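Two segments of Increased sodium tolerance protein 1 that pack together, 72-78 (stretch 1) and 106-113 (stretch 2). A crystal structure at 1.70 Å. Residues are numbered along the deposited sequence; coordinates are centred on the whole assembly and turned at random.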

# COMPACT_ATOMS: atom_id res chain seq x y z
N ILE A 72 -5.67 -1.56 0.81
CA ILE A 72 -6.41 -0.32 0.99
C ILE A 72 -6.54 0.43 -0.34
O ILE A 72 -7.61 0.95 -0.68
N LEU A 73 -5.45 0.49 -1.10
CA LEU A 73 -5.49 1.19 -2.38
C LEU A 73 -6.48 0.53 -3.34
O LEU A 73 -7.15 1.22 -4.12
N GLU A 74 -6.59 -0.79 -3.27
CA GLU A 74 -7.51 -1.52 -4.13
C GLU A 74 -8.92 -1.06 -3.81
O GLU A 74 -9.72 -0.81 -4.71
N LEU A 75 -9.23 -0.95 -2.52
CA LEU A 75 -10.55 -0.50 -2.09
C LEU A 75 -10.82 0.92 -2.56
O LEU A 75 -11.93 1.22 -2.98
N TYR A 76 -9.81 1.79 -2.49
CA TYR A 76 -10.01 3.16 -2.94
C TYR A 76 -10.31 3.19 -4.43
O TYR A 76 -11.12 3.99 -4.90
N CYS A 77 -9.64 2.33 -5.20
CA CYS A 77 -9.87 2.27 -6.63
C CYS A 77 -11.29 1.81 -6.94
O CYS A 77 -11.93 2.34 -7.84
N GLU A 78 -11.76 0.82 -6.19
CA GLU A 78 -13.11 0.31 -6.41
C GLU A 78 -14.14 1.38 -6.08
O GLU A 78 -15.15 1.50 -6.77
N ASN A 106 -12.67 12.37 -2.08
CA ASN A 106 -11.51 13.22 -1.75
C ASN A 106 -10.35 12.37 -1.22
O ASN A 106 -9.23 12.44 -1.72
N GLU A 107 -10.65 11.58 -0.20
CA GLU A 107 -9.69 10.70 0.44
C GLU A 107 -9.12 9.65 -0.51
O GLU A 107 -7.92 9.41 -0.53
N ALA A 108 -10.00 9.03 -1.30
CA ALA A 108 -9.57 7.99 -2.23
C ALA A 108 -8.61 8.47 -3.31
O ALA A 108 -7.57 7.86 -3.54
N ILE A 109 -8.95 9.57 -3.99
CA ILE A 109 -8.10 10.07 -5.06
C ILE A 109 -6.77 10.60 -4.53
O ILE A 109 -5.72 10.38 -5.14
N ARG A 110 -6.80 11.29 -3.39
CA ARG A 110 -5.58 11.82 -2.81
C ARG A 110 -4.64 10.69 -2.40
O ARG A 110 -3.43 10.76 -2.63
N SER A 111 -5.19 9.63 -1.81
CA SER A 111 -4.37 8.51 -1.38
C SER A 111 -3.70 7.79 -2.55
O SER A 111 -2.54 7.39 -2.46
N LEU A 112 -4.42 7.62 -3.64
CA LEU A 112 -3.87 6.94 -4.81
C LEU A 112 -2.76 7.75 -5.46
O LEU A 112 -1.75 7.20 -5.89
N ILE A 113 -2.93 9.07 -5.51
CA ILE A 113 -1.91 9.92 -6.10
C ILE A 113 -0.67 9.93 -5.21
O ILE A 113 0.47 9.85 -5.70

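What holds the centre of this contact? Two helices cross at 130° between their N-to-C directions, with axes 9.0 Å apart at closest approach, and Tyr 76 fills the space between them. Its CA-to-CB bond points toward the second helix, and chi1 of -78° (m) with chi2 of -40° lays the ring into a hollow formed by Glu 107, Ala 108, Ser 111 and Leu 112, a knob in a hole. The backbones come close at Ala 108, whose side chain is a single methyl: the CA atoms of Tyr 76 and Ala 108 are 4.9 Å apart. One ring face lies against the helix backbone, with Ala 108 CA 4.0 Å from the ring centroid of Tyr 76 in a CH-pi contact, 28° off the ring normal. Tyr 76 CD1 also lies 3.6 Å from Ala 108 CB.

How is the tyrosine hydroxyl satisfied at the far end of the ring? It donates a hydrogen bond to Glu 107, with Tyr 76 OH 2.7 Å from Glu 107 OE2. The CA-to-CB bond of Glu 107 points sideways, but chi1 of -178° and chi2 of -179°, both t, extend the chain, and chi3 of -51° sets the carboxylate so that OE2 meets the hydroxyl. The phenol thus combines an apolar ring contact with a polar anchor at its tip.

How does a serine fit beside the aromatic ring? Ser 111 has its CA-to-CB bond toward the first helix, and with chi1 at -65° (m) Ser 111 OG donates a hydrogen bond to Glu 107 O at 2.9 Å, within its own helix. Ser 111 CB and Ser 111 OG both lie 3.4 Å from Tyr 76 CE2, so the bonded hydroxyl stays beside the ring.

What closes the apolar side of the contact? Leu 112 starts sideways, but its m,t rotamer (chi1 -72°, chi2 166°) brings its end nearer the first helix. Leu 112 CD1 lies 4.1 Å from Tyr 76 CB and 3.8 Å from Cys 77 SG; Leu 112 CD2 is 3.7 Å from Cys 77 SG and 3.9 Å from Leu 73 CD2. Leu 73, also m,t at -63° and -180°, likewise leaves sideways, and its end comes nearer the second helix. Cys 77 adopts m at -78°, a sideways side chain whose sulfur completes the small cluster. Leu 73 and Cys 77 are one helical turn apart, so both can meet the same leucine methyl.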

# COMPACT_ATOMS: atom_id res chain seq x y z
CB ILE A 72 -5.72 0.58 2.03
CG1 ILE A 72 -5.64 -0.15 3.38
CG2 ILE A 72 -6.47 1.90 2.16
CD1 ILE A 72 -4.71 0.50 4.38
CB LEU A 73 -4.10 1.25 -3.00
CG LEU A 73 -3.05 2.03 -2.20
CD1 LEU A 73 -1.72 2.00 -2.96
CD2 LEU A 73 -3.51 3.48 -1.97
CB GLU A 74 -7.41 -3.03 -3.87
CG GLU A 74 -8.31 -3.86 -4.80
CD GLU A 74 -8.57 -5.26 -4.29
OE1 GLU A 74 -7.69 -5.83 -3.61
OE2 GLU A 74 -9.66 -5.80 -4.58
CB LEU A 75 -10.69 -0.59 -0.57
CG LEU A 75 -10.80 -2.00 0.02
CD1 LEU A 75 -11.21 -1.88 1.48
CD2 LEU A 75 -11.83 -2.82 -0.75
CB TYR A 76 -8.77 4.03 -2.66
CG TYR A 76 -8.62 4.49 -1.22
CD1 TYR A 76 -9.72 4.91 -0.48
CD2 TYR A 76 -7.35 4.57 -0.63
CE1 TYR A 76 -9.57 5.40 0.82
CE2 TYR A 76 -7.19 5.06 0.66
CZ TYR A 76 -8.30 5.47 1.38
OH TYR A 76 -8.14 5.96 2.66
CB CYS A 77 -8.89 1.29 -7.30
SG CYS A 77 -7.24 1.97 -7.52
CB GLU A 78 -13.33 -0.95 -5.56
CG GLU A 78 -12.32 -2.04 -5.89
CD GLU A 78 -12.52 -3.30 -5.08
OE1 GLU A 78 -12.70 -3.20 -3.85
OE2 GLU A 78 -12.47 -4.41 -5.67
CB ASN A 106 -11.90 14.25 -0.69
CG ASN A 106 -10.79 15.25 -0.41
OD1 ASN A 106 -10.27 15.88 -1.32
ND2 ASN A 106 -10.43 15.39 0.86
CB GLU A 107 -10.40 10.01 1.61
CG GLU A 107 -9.53 9.09 2.43
CD GLU A 107 -10.33 8.44 3.53
OE1 GLU A 107 -11.01 9.17 4.29
OE2 GLU A 107 -10.27 7.20 3.66
CB ALA A 108 -10.80 7.34 -2.87
CB ILE A 109 -8.82 11.18 -5.87
CG1 ILE A 109 -8.01 11.51 -7.12
CG2 ILE A 109 -9.02 12.41 -5.00
CD1 ILE A 109 -7.92 10.35 -8.11
CB ARG A 110 -5.89 12.69 -1.59
CG ARG A 110 -6.52 14.02 -1.96
CD ARG A 110 -6.91 14.80 -0.72
NE ARG A 110 -7.53 16.06 -1.10
CZ ARG A 110 -6.86 17.17 -1.41
NH1 ARG A 110 -5.54 17.18 -1.37
NH2 ARG A 110 -7.52 18.25 -1.80
CB SER A 111 -5.20 7.51 -0.57
OG SER A 111 -5.66 8.11 0.64
CB LEU A 112 -4.99 6.66 -5.81
CG LEU A 112 -5.92 5.54 -5.32
CD1 LEU A 112 -7.19 5.52 -6.16
CD2 LEU A 112 -5.20 4.20 -5.39
CB ILE A 113 -2.45 11.35 -6.30
CG1 ILE A 113 -3.49 11.32 -7.43
CG2 ILE A 113 -1.31 12.31 -6.63
CD1 ILE A 113 -4.23 12.64 -7.62